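Side-chain contacts in catalase A (Saccharomyces cerevisiae, PDB 1A4E), which is a heme-dependent peroxisomal catalase that probably breaks hydrogen peroxide down to water and oxygen: residues B[23-26]-B[31-34]; B[162-167]-B[469-474]; B[278-283]-B[407-412]; B[367-372]-B[393-398]. All coordinates share one frame; numbering follows the deposited sequence.

Interaction 1. Residues B[23-26]-B[31-34]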
# COMPACT_ATOMS: atom_id res chain seq x y z
N GLN B 23 -21.19 4.66 -22.10
CA GLN B 23 -21.02 5.49 -23.28
C GLN B 23 -20.08 4.97 -24.34
O GLN B 23 -18.96 4.56 -24.07
CB GLN B 23 -20.54 6.87 -22.86
CG GLN B 23 -21.61 7.66 -22.16
CD GLN B 23 -21.10 9.01 -21.72
OE1 GLN B 23 -21.00 9.29 -20.53
NE2 GLN B 23 -20.76 9.88 -22.67
N ARG B 24 -20.60 5.04 -25.56
CA ARG B 24 -19.93 4.58 -26.77
C ARG B 24 -20.35 5.47 -27.94
O ARG B 24 -21.33 6.23 -27.83
CB ARG B 24 -20.34 3.12 -27.04
CG ARG B 24 -21.87 3.14 -27.13
CD ARG B 24 -22.60 1.90 -26.75
NE ARG B 24 -22.23 1.41 -25.45
CZ ARG B 24 -22.23 0.09 -25.23
NH1 ARG B 24 -22.58 -0.77 -26.19
NH2 ARG B 24 -21.83 -0.37 -24.06
N ILE B 25 -19.64 5.38 -29.07
CA ILE B 25 -20.05 6.10 -30.28
C ILE B 25 -21.15 5.29 -30.95
O ILE B 25 -20.95 4.13 -31.32
CB ILE B 25 -18.84 6.29 -31.20
CG1 ILE B 25 -17.80 7.15 -30.50
CG2 ILE B 25 -19.29 6.94 -32.51
CD1 ILE B 25 -18.22 8.60 -30.19
N GLY B 26 -22.33 5.89 -31.13
CA GLY B 26 -23.48 5.16 -31.64
C GLY B 26 -23.98 4.20 -30.57
O GLY B 26 -23.76 4.42 -29.38
N LEU B 31 -15.93 2.06 -26.67
CA LEU B 31 -16.14 2.73 -25.40
C LEU B 31 -15.31 3.99 -25.24
O LEU B 31 -14.18 4.11 -25.73
CB LEU B 31 -15.83 1.74 -24.29
CG LEU B 31 -16.96 1.21 -23.40
CD1 LEU B 31 -18.12 0.71 -24.24
CD2 LEU B 31 -16.41 0.07 -22.56
N LEU B 32 -15.91 4.95 -24.54
CA LEU B 32 -15.30 6.26 -24.33
C LEU B 32 -14.64 6.46 -22.97
O LEU B 32 -15.20 6.10 -21.94
CB LEU B 32 -16.39 7.31 -24.56
CG LEU B 32 -17.01 7.36 -25.96
CD1 LEU B 32 -18.15 8.35 -25.97
CD2 LEU B 32 -15.96 7.76 -26.99
N LEU B 33 -13.44 7.08 -22.96
CA LEU B 33 -12.72 7.42 -21.73
C LEU B 33 -13.54 8.29 -20.78
O LEU B 33 -13.36 8.29 -19.56
CB LEU B 33 -11.46 8.19 -22.04
CG LEU B 33 -10.09 7.74 -21.56
CD1 LEU B 33 -9.24 8.99 -21.44
CD2 LEU B 33 -10.16 7.05 -20.21
N GLN B 34 -14.43 9.05 -21.41
CA GLN B 34 -15.38 10.00 -20.82
C GLN B 34 -16.34 9.39 -19.82
O GLN B 34 -16.90 10.10 -18.97
CB GLN B 34 -16.07 10.59 -22.02
CG GLN B 34 -17.18 11.59 -21.98
CD GLN B 34 -17.59 11.91 -23.40
OE1 GLN B 34 -18.61 11.46 -23.90
NE2 GLN B 34 -16.76 12.71 -24.07
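Residues 23-26 and 31-34 fold back on each other through a single beta bridge of Arg24 with Leu31, closed by Leu32 N donating to Gln23 O at 3.1 Å with an N-H...O angle of 158°. The end-to-end directions of the two segments are 116° apart, and the bridge does not grow into a ladder. Leu32 points its CB toward residues 23-25. Its CG stands opposite the carbonyl carbon (chi1 -62°), and this sets the two methyls over the strand. CD1 lies against the backbone of Arg24. CD2 packs on Ile25 CD1 at 4.0 Å, the two side chains crossing at about a right angle. With an alanine here, both methyls go, and a gap would probably open beside Ile25 and the Arg24 backbone. Arg24 and Leu31 run side by side, with Arg24 NH2 3.9 Å from Leu31 CD1. The guanidinium has its polar partners close by: NH2 bonds Thr22 OG1 and NH1 bonds Glu27 O. Leu32 also packs on Leu32 of the third subunit, and Gln23 and Arg24 extend an antiparallel ladder of the second. This is a tight loop in the N-terminal arm, which in catalases is interlaced with the other subunits of the tetramer.

Interaction 2. Residues B[162-167]-B[469-474]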
# COMPACT_ATOMS: atom_id res chain seq x y z
N MET B 162 6.86 -31.91 4.88
CA MET B 162 7.19 -30.67 5.59
C MET B 162 6.62 -30.70 7.00
O MET B 162 7.32 -30.39 7.97
CB MET B 162 6.57 -29.40 5.01
CG MET B 162 6.72 -28.96 3.59
SD MET B 162 5.95 -27.33 3.45
CE MET B 162 4.21 -27.65 3.38
N PHE B 163 5.34 -31.08 7.07
CA PHE B 163 4.58 -31.11 8.30
C PHE B 163 5.30 -31.94 9.35
O PHE B 163 5.65 -31.42 10.41
CB PHE B 163 3.20 -31.69 7.97
CG PHE B 163 2.15 -31.71 9.07
CD1 PHE B 163 2.26 -32.59 10.16
CD2 PHE B 163 1.05 -30.87 8.97
CE1 PHE B 163 1.26 -32.62 11.14
CE2 PHE B 163 0.05 -30.91 9.95
CZ PHE B 163 0.16 -31.78 11.03
N TRP B 164 5.55 -33.21 9.05
CA TRP B 164 6.20 -34.07 10.02
C TRP B 164 7.70 -33.89 10.14
O TRP B 164 8.24 -34.19 11.21
CB TRP B 164 5.87 -35.51 9.68
CG TRP B 164 4.42 -35.83 10.04
CD1 TRP B 164 3.51 -36.11 9.06
CD2 TRP B 164 3.88 -35.87 11.30
NE1 TRP B 164 2.39 -36.33 9.69
CE2 TRP B 164 2.55 -36.19 11.01
CE3 TRP B 164 4.27 -35.68 12.63
CZ2 TRP B 164 1.61 -36.34 12.03
CZ3 TRP B 164 3.33 -35.82 13.64
CH2 TRP B 164 2.01 -36.15 13.35
N ASP B 165 8.39 -33.36 9.12
CA ASP B 165 9.82 -33.11 9.24
C ASP B 165 10.10 -32.03 10.27
O ASP B 165 11.04 -32.18 11.05
CB ASP B 165 10.43 -32.65 7.92
CG ASP B 165 11.95 -32.66 7.88
OD1 ASP B 165 12.55 -33.48 8.56
OD2 ASP B 165 12.55 -31.87 7.16
N PHE B 166 9.29 -30.96 10.31
CA PHE B 166 9.49 -29.92 11.31
C PHE B 166 9.21 -30.48 12.70
O PHE B 166 10.02 -30.30 13.61
CB PHE B 166 8.56 -28.73 11.03
CG PHE B 166 8.73 -27.62 12.06
CD1 PHE B 166 9.75 -26.68 11.90
CD2 PHE B 166 7.89 -27.58 13.19
CE1 PHE B 166 9.94 -25.69 12.88
CE2 PHE B 166 8.09 -26.59 14.16
CZ PHE B 166 9.11 -25.65 14.00
N LEU B 167 8.07 -31.16 12.88
CA LEU B 167 7.67 -31.67 14.18
C LEU B 167 8.55 -32.75 14.78
O LEU B 167 8.75 -32.76 15.99
CB LEU B 167 6.23 -32.17 14.08
CG LEU B 167 5.18 -31.11 13.75
CD1 LEU B 167 3.83 -31.77 13.53
CD2 LEU B 167 5.11 -30.09 14.87
N TYR B 469 7.13 -42.49 14.07
CA TYR B 469 6.93 -43.67 14.90
C TYR B 469 7.84 -43.64 16.11
O TYR B 469 7.40 -43.96 17.21
CB TYR B 469 7.23 -44.96 14.14
CG TYR B 469 6.45 -45.15 12.85
CD1 TYR B 469 5.16 -44.62 12.68
CD2 TYR B 469 7.05 -45.86 11.81
CE1 TYR B 469 4.49 -44.79 11.47
CE2 TYR B 469 6.38 -46.04 10.60
CZ TYR B 469 5.11 -45.50 10.44
OH TYR B 469 4.45 -45.67 9.24
N ASP B 470 9.10 -43.20 15.95
CA ASP B 470 10.01 -43.10 17.07
C ASP B 470 9.63 -42.03 18.07
O ASP B 470 9.83 -42.23 19.26
CB ASP B 470 11.43 -42.84 16.57
CG ASP B 470 12.09 -44.03 15.86
OD1 ASP B 470 11.58 -45.15 15.92
OD2 ASP B 470 13.15 -43.83 15.26
N MET B 471 9.04 -40.92 17.60
CA MET B 471 8.57 -39.86 18.48
C MET B 471 7.35 -40.31 19.27
O MET B 471 7.28 -40.10 20.48
CB MET B 471 8.23 -38.60 17.67
CG MET B 471 7.75 -37.42 18.50
SD MET B 471 7.37 -35.94 17.53
CE MET B 471 5.90 -36.48 16.70
N PHE B 472 6.38 -40.97 18.62
CA PHE B 472 5.20 -41.44 19.33
C PHE B 472 5.43 -42.65 20.22
O PHE B 472 4.68 -42.87 21.17
CB PHE B 472 4.11 -41.75 18.31
CG PHE B 472 3.39 -40.47 17.89
CD1 PHE B 472 2.45 -39.89 18.75
CD2 PHE B 472 3.66 -39.89 16.65
CE1 PHE B 472 1.79 -38.73 18.37
CE2 PHE B 472 2.98 -38.72 16.27
CZ PHE B 472 2.05 -38.14 17.13
N ALA B 473 6.49 -43.43 19.96
CA ALA B 473 6.89 -44.55 20.81
C ALA B 473 7.40 -44.03 22.15
O ALA B 473 7.30 -44.69 23.18
CB ALA B 473 8.02 -45.35 20.19
N ARG B 474 7.92 -42.79 22.13
CA ARG B 474 8.40 -42.16 23.33
C ARG B 474 7.25 -41.72 24.24
O ARG B 474 7.44 -41.45 25.42
CB ARG B 474 9.27 -41.00 22.88
CG ARG B 474 10.19 -40.53 23.97
CD ARG B 474 11.34 -39.75 23.39
NE ARG B 474 12.02 -39.06 24.47
CZ ARG B 474 12.77 -37.98 24.25
NH1 ARG B 474 12.95 -37.48 23.03
NH2 ARG B 474 13.32 -37.36 25.30
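Trp164, Leu167, Met471 and Phe472 join helix 160-168 to helix 462-473 in a buried helix-helix contact. The short axes pass 11.8 Å apart at 49°, so long side chains have to span the gap. Trp164 reaches across with the far end of its indole. CZ3 meets Phe472 CE2 at 3.9 Å, and CH2 is almost as near. The tryptophan comes to the edge of the phenylalanine ring, close to its plane, and the two side chains cross at about a right angle. Met471 points toward helix 160-168. Its chain is extended as far as SD and then bends (chi3 71°), which brings CE to 4.1 Å from Trp164 CZ3. SD lies 3.8 Å from Leu167 O. Helix 462-473 is one of the four C-terminal helices that form the helical domain of catalases, and here it packs on helix 160-168, some 300 residues earlier in the chain. Phe163 CD1 covers one face of the indole, 3.6 Å above its plane and toward the rim. The other end of the indole is held by the bond of Trp164 NE1 to His456 ND1. Together these probably limit its rotation. Phe472 also packs on Ile176, Val179 and Met180 of helix 176-182, and on Leu479 and Ile483 of helix 477-487. Asp165 forms a salt bridge with Arg467, also on helix 462-473, and bonds Tyr388 OH of the third subunit.

Interaction 3. Residues B[278-283]-B[407-412]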
# COMPACT_ATOMS: atom_id res chain seq x y z
N SER B 278 8.17 -24.87 33.77
CA SER B 278 8.09 -23.42 33.78
C SER B 278 6.68 -22.89 33.51
O SER B 278 5.92 -23.45 32.72
CB SER B 278 9.08 -22.90 32.72
OG SER B 278 9.28 -21.49 32.78
N VAL B 279 6.30 -21.81 34.23
CA VAL B 279 5.04 -21.12 33.96
C VAL B 279 5.11 -20.36 32.63
O VAL B 279 4.08 -19.96 32.09
CB VAL B 279 4.65 -20.08 35.06
CG1 VAL B 279 4.10 -20.86 36.23
CG2 VAL B 279 5.82 -19.18 35.46
N PHE B 280 6.33 -20.16 32.12
CA PHE B 280 6.57 -19.48 30.86
C PHE B 280 6.59 -20.44 29.67
O PHE B 280 6.92 -20.04 28.55
CB PHE B 280 7.91 -18.74 30.95
CG PHE B 280 7.99 -17.82 32.15
CD1 PHE B 280 6.92 -16.98 32.49
CD2 PHE B 280 9.16 -17.82 32.92
CE1 PHE B 280 7.02 -16.15 33.61
CE2 PHE B 280 9.24 -16.99 34.04
CZ PHE B 280 8.17 -16.15 34.39
N ASP B 281 6.27 -21.72 29.89
CA ASP B 281 6.26 -22.69 28.82
C ASP B 281 4.85 -22.97 28.36
O ASP B 281 4.02 -23.52 29.07
CB ASP B 281 6.91 -23.99 29.30
CG ASP B 281 7.14 -25.06 28.23
OD1 ASP B 281 6.76 -24.91 27.07
OD2 ASP B 281 7.73 -26.09 28.57
N LEU B 282 4.66 -22.63 27.08
CA LEU B 282 3.38 -22.75 26.39
C LEU B 282 2.94 -24.20 26.19
O LEU B 282 1.74 -24.47 26.09
CB LEU B 282 3.47 -22.12 25.01
CG LEU B 282 2.39 -21.22 24.43
CD1 LEU B 282 2.73 -21.10 22.97
CD2 LEU B 282 0.97 -21.75 24.59
N THR B 283 3.88 -25.15 26.13
CA THR B 283 3.53 -26.54 25.92
C THR B 283 3.11 -27.28 27.19
O THR B 283 2.81 -28.47 27.15
CB THR B 283 4.73 -27.23 25.25
OG1 THR B 283 5.78 -27.25 26.19
CG2 THR B 283 5.19 -26.51 23.98
N HIS B 407 6.40 -4.13 40.17
CA HIS B 407 6.01 -4.83 41.39
C HIS B 407 6.10 -6.35 41.32
O HIS B 407 5.88 -7.05 42.30
CB HIS B 407 4.58 -4.42 41.73
CG HIS B 407 3.51 -4.81 40.72
ND1 HIS B 407 2.34 -5.39 41.00
CD2 HIS B 407 3.55 -4.62 39.36
CE1 HIS B 407 1.69 -5.55 39.89
NE2 HIS B 407 2.42 -5.09 38.91
N GLN B 408 6.42 -6.86 40.13
CA GLN B 408 6.48 -8.28 39.89
C GLN B 408 7.90 -8.84 39.94
O GLN B 408 8.64 -8.47 40.85
CB GLN B 408 5.76 -8.51 38.55
CG GLN B 408 4.30 -8.08 38.73
CD GLN B 408 3.41 -8.12 37.51
OE1 GLN B 408 3.86 -7.89 36.39
NE2 GLN B 408 2.12 -8.37 37.69
N GLU B 409 8.34 -9.70 39.02
CA GLU B 409 9.66 -10.33 39.09
C GLU B 409 10.86 -9.41 38.91
O GLU B 409 10.77 -8.34 38.29
CB GLU B 409 9.81 -11.40 38.03
CG GLU B 409 8.68 -12.43 37.93
CD GLU B 409 7.60 -12.12 36.88
OE1 GLU B 409 7.27 -10.97 36.61
OE2 GLU B 409 7.08 -13.08 36.33
N VAL B 410 11.97 -9.82 39.52
CA VAL B 410 13.25 -9.16 39.35
C VAL B 410 14.04 -10.14 38.49
O VAL B 410 14.10 -11.34 38.74
CB VAL B 410 13.95 -8.93 40.72
CG1 VAL B 410 15.34 -8.30 40.55
CG2 VAL B 410 13.10 -7.96 41.52
N TRP B 411 14.59 -9.60 37.40
CA TRP B 411 15.34 -10.40 36.46
C TRP B 411 16.82 -10.14 36.64
O TRP B 411 17.24 -9.05 37.04
CB TRP B 411 14.90 -10.04 35.03
CG TRP B 411 13.39 -10.17 34.82
CD1 TRP B 411 12.60 -9.06 34.74
CD2 TRP B 411 12.68 -11.34 34.73
NE1 TRP B 411 11.38 -9.51 34.61
CE2 TRP B 411 11.37 -10.86 34.59
CE3 TRP B 411 12.93 -12.71 34.74
CZ2 TRP B 411 10.30 -11.74 34.47
CZ3 TRP B 411 11.86 -13.59 34.62
CH2 TRP B 411 10.55 -13.12 34.48
N ASN B 412 17.62 -11.18 36.38
CA ASN B 412 19.07 -11.08 36.46
C ASN B 412 19.65 -11.83 35.29
O ASN B 412 19.09 -12.83 34.83
CB ASN B 412 19.59 -11.69 37.76
CG ASN B 412 21.08 -11.46 37.92
OD1 ASN B 412 21.91 -12.32 37.60
ND2 ASN B 412 21.50 -10.29 38.39
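Phe280 and Trp411 both carry CG opposite the carbonyl carbon (chi1 -53° and -55°), and Glu409 bends at its second torsion (chi2 95°). The two rings thus approach from opposite directions, and the carboxylate arrives beside them. Phe280 CZ meets Trp411 CH2 at 3.9 Å, lying at the edge of the indole and in its plane. The same CZ is 3.8 Å from Glu409 OE2, which sits at the edge of the phenyl ring near its plane. The positive rim of the ring would probably suit the carboxylate there. Glu409 has stronger partners outside: OE2 bonds Tyr214 OH and OE1 forms a salt bridge with Lys204. Its CB covers one face of the indole, 3.6 Å above the plane. Val279 CG2 lies over one face of the phenyl ring. Were Phe280 an alanine, the tip of Trp411 would probably lose this neighbour and a gap would open beside Glu409. Phe280 stands in a type I turn from Ser278 to Asp281. An Asx turn follows, in which Asp281 OD1 takes Thr283 OG1 at 2.7 Å and Thr283 N at 3.0 Å from the same face of the carboxylate. Leu282, between them, touches the heme. Strand 212-221 borders the contact through Tyr214 and Trp212, helix 269-274 touches Val279 through Ala272, and strand 411-418 pairs with a strand of the third subunit.

Interaction 4. Residues B[367-372]-B[393-398]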
# COMPACT_ATOMS: atom_id res chain seq x y z
N PHE B 367 -7.37 9.13 22.33
CA PHE B 367 -6.92 10.50 22.33
C PHE B 367 -5.45 10.50 22.67
O PHE B 367 -5.04 10.12 23.76
CB PHE B 367 -7.67 11.35 23.36
CG PHE B 367 -7.09 12.76 23.48
CD1 PHE B 367 -6.92 13.56 22.33
CD2 PHE B 367 -6.67 13.24 24.73
CE1 PHE B 367 -6.32 14.82 22.44
CE2 PHE B 367 -6.08 14.51 24.83
CZ PHE B 367 -5.90 15.29 23.68
N ASN B 368 -4.66 10.93 21.71
CA ASN B 368 -3.24 11.06 21.93
C ASN B 368 -2.74 12.15 20.99
O ASN B 368 -2.86 12.00 19.77
CB ASN B 368 -2.54 9.74 21.65
CG ASN B 368 -1.10 9.76 22.16
OD1 ASN B 368 -0.33 10.67 21.88
ND2 ASN B 368 -0.73 8.74 22.93
N PRO B 369 -2.18 13.24 21.50
CA PRO B 369 -1.70 14.39 20.73
C PRO B 369 -0.66 14.07 19.67
O PRO B 369 -0.63 14.71 18.62
CB PRO B 369 -1.16 15.36 21.76
CG PRO B 369 -1.96 14.98 22.98
CD PRO B 369 -1.95 13.47 22.93
N ALA B 370 0.17 13.07 19.93
CA ALA B 370 1.26 12.72 19.05
C ALA B 370 1.01 11.56 18.09
O ALA B 370 1.88 11.24 17.28
CB ALA B 370 2.48 12.41 19.89
N ILE B 371 -0.15 10.88 18.17
CA ILE B 371 -0.48 9.83 17.20
C ILE B 371 -1.42 10.51 16.21
O ILE B 371 -2.63 10.65 16.43
CB ILE B 371 -1.15 8.64 17.95
CG1 ILE B 371 -0.13 8.00 18.90
CG2 ILE B 371 -1.65 7.60 16.94
CD1 ILE B 371 -0.67 6.83 19.75
N ARG B 372 -0.82 11.02 15.13
CA ARG B 372 -1.51 11.82 14.12
C ARG B 372 -1.21 11.41 12.68
O ARG B 372 -0.28 10.65 12.40
CB ARG B 372 -1.15 13.31 14.24
CG ARG B 372 -1.27 13.93 15.61
CD ARG B 372 -2.70 13.99 16.11
NE ARG B 372 -3.42 15.15 15.60
CZ ARG B 372 -3.37 16.34 16.21
NH1 ARG B 372 -2.66 16.55 17.32
NH2 ARG B 372 -4.11 17.34 15.74
N LYS B 393 -2.18 23.88 27.10
CA LYS B 393 -3.27 22.92 27.00
C LYS B 393 -3.24 21.97 28.20
O LYS B 393 -2.24 21.87 28.91
CB LYS B 393 -3.14 22.12 25.70
CG LYS B 393 -3.22 22.98 24.44
CD LYS B 393 -4.64 23.44 24.13
CE LYS B 393 -5.42 22.29 23.50
NZ LYS B 393 -6.82 22.63 23.35
N SER B 394 -4.34 21.26 28.43
CA SER B 394 -4.45 20.33 29.55
C SER B 394 -4.49 18.87 29.12
O SER B 394 -5.09 18.55 28.09
CB SER B 394 -5.70 20.67 30.34
OG SER B 394 -5.72 19.92 31.54
N TYR B 395 -3.84 17.96 29.86
CA TYR B 395 -3.82 16.52 29.53
C TYR B 395 -3.97 15.69 30.80
O TYR B 395 -3.27 15.93 31.79
CB TYR B 395 -2.50 16.11 28.85
CG TYR B 395 -2.20 16.95 27.62
CD1 TYR B 395 -2.84 16.68 26.40
CD2 TYR B 395 -1.32 18.03 27.73
CE1 TYR B 395 -2.60 17.51 25.30
CE2 TYR B 395 -1.09 18.85 26.62
CZ TYR B 395 -1.73 18.58 25.42
OH TYR B 395 -1.49 19.40 24.33
N THR B 396 -4.88 14.71 30.78
CA THR B 396 -5.12 13.86 31.93
C THR B 396 -4.50 12.48 31.76
O THR B 396 -4.75 11.76 30.79
CB THR B 396 -6.63 13.71 32.17
OG1 THR B 396 -7.17 15.03 32.18
CG2 THR B 396 -6.95 13.02 33.49
N TYR B 397 -3.64 12.13 32.72
CA TYR B 397 -3.03 10.81 32.77
C TYR B 397 -3.57 10.14 34.01
O TYR B 397 -3.26 10.57 35.13
CB TYR B 397 -1.50 10.93 32.84
CG TYR B 397 -0.92 11.42 31.54
CD1 TYR B 397 -0.78 12.79 31.29
CD2 TYR B 397 -0.56 10.49 30.56
CE1 TYR B 397 -0.27 13.23 30.07
CE2 TYR B 397 -0.05 10.92 29.34
CZ TYR B 397 0.09 12.29 29.11
OH TYR B 397 0.59 12.71 27.90
N ILE B 398 -4.45 9.15 33.83
CA ILE B 398 -5.05 8.48 34.97
C ILE B 398 -4.22 7.29 35.43
O ILE B 398 -3.33 6.83 34.72
CB ILE B 398 -6.52 8.01 34.64
CG1 ILE B 398 -6.57 6.93 33.58
CG2 ILE B 398 -7.30 9.23 34.16
CD1 ILE B 398 -7.98 6.32 33.49
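Pro369, whose ring touches Tyr395, gives its carbonyl O to Arg372 NH1 at 3.0 Å. The bond is nearly straight (163°), lies in the carbonyl plane on a lone pair, and is close to the guanidinium plane. A second bond comes just before it: Ala370 N donates to Asn368 OD1 at 3.1 Å, making an Asx turn. It overlaps the type I turn from Asn368 to Ile371, whose own backbone bond is weak, and the proline stands in this corner. Across the contact the chemistry is apolar. Pro369 CG presses on Tyr395 CE1 at 3.5 Å, and the two side chains run alongside each other, pointing opposite ways. Phe367 CE2 comes to the edge of the tyrosine ring, 4.2 Å from Tyr395 CD1. Tyr395 has CG opposite its carbonyl carbon (chi1 -55°), which turns the ring toward the proline corner. Its hydroxyl is bonded to Ala390 N, which probably limits the swing of the ring. Phe367 meets Phe382 edge-to-face. In the fourth subunit, Thr9 bonds Phe367 N and Asn368 ND2, and Arg6 bonds Ser394 O. Both segments belong to the long, irregular loop between helix 332-348 and strand 411-418, the wrapping region of catalases, here bound to the N-terminal arm of another subunit.

Overall arrangement
Interactions 1, 2 and 4 are buried in the tetramer, while interaction 3 is partly buried. Interaction 1 lies about 50 Å from the chain centre (centre to centre), far out on the N-terminal arm, so its burial owes much to other subunits. It is held by a backbone bond and leucine packing. Interaction 2 is side-chain packing between helices. Interactions 3 and 4 join ring contacts to local turns. Interaction 3 joins a loop to residues at the start of strand 411-418, while interaction 4 stays within one long loop. Nearest atoms are about 10 Å apart for 2 and 3, and about 14 Å for 3 and 4. Interactions 1, 3 and 4 all touch the fourth subunit.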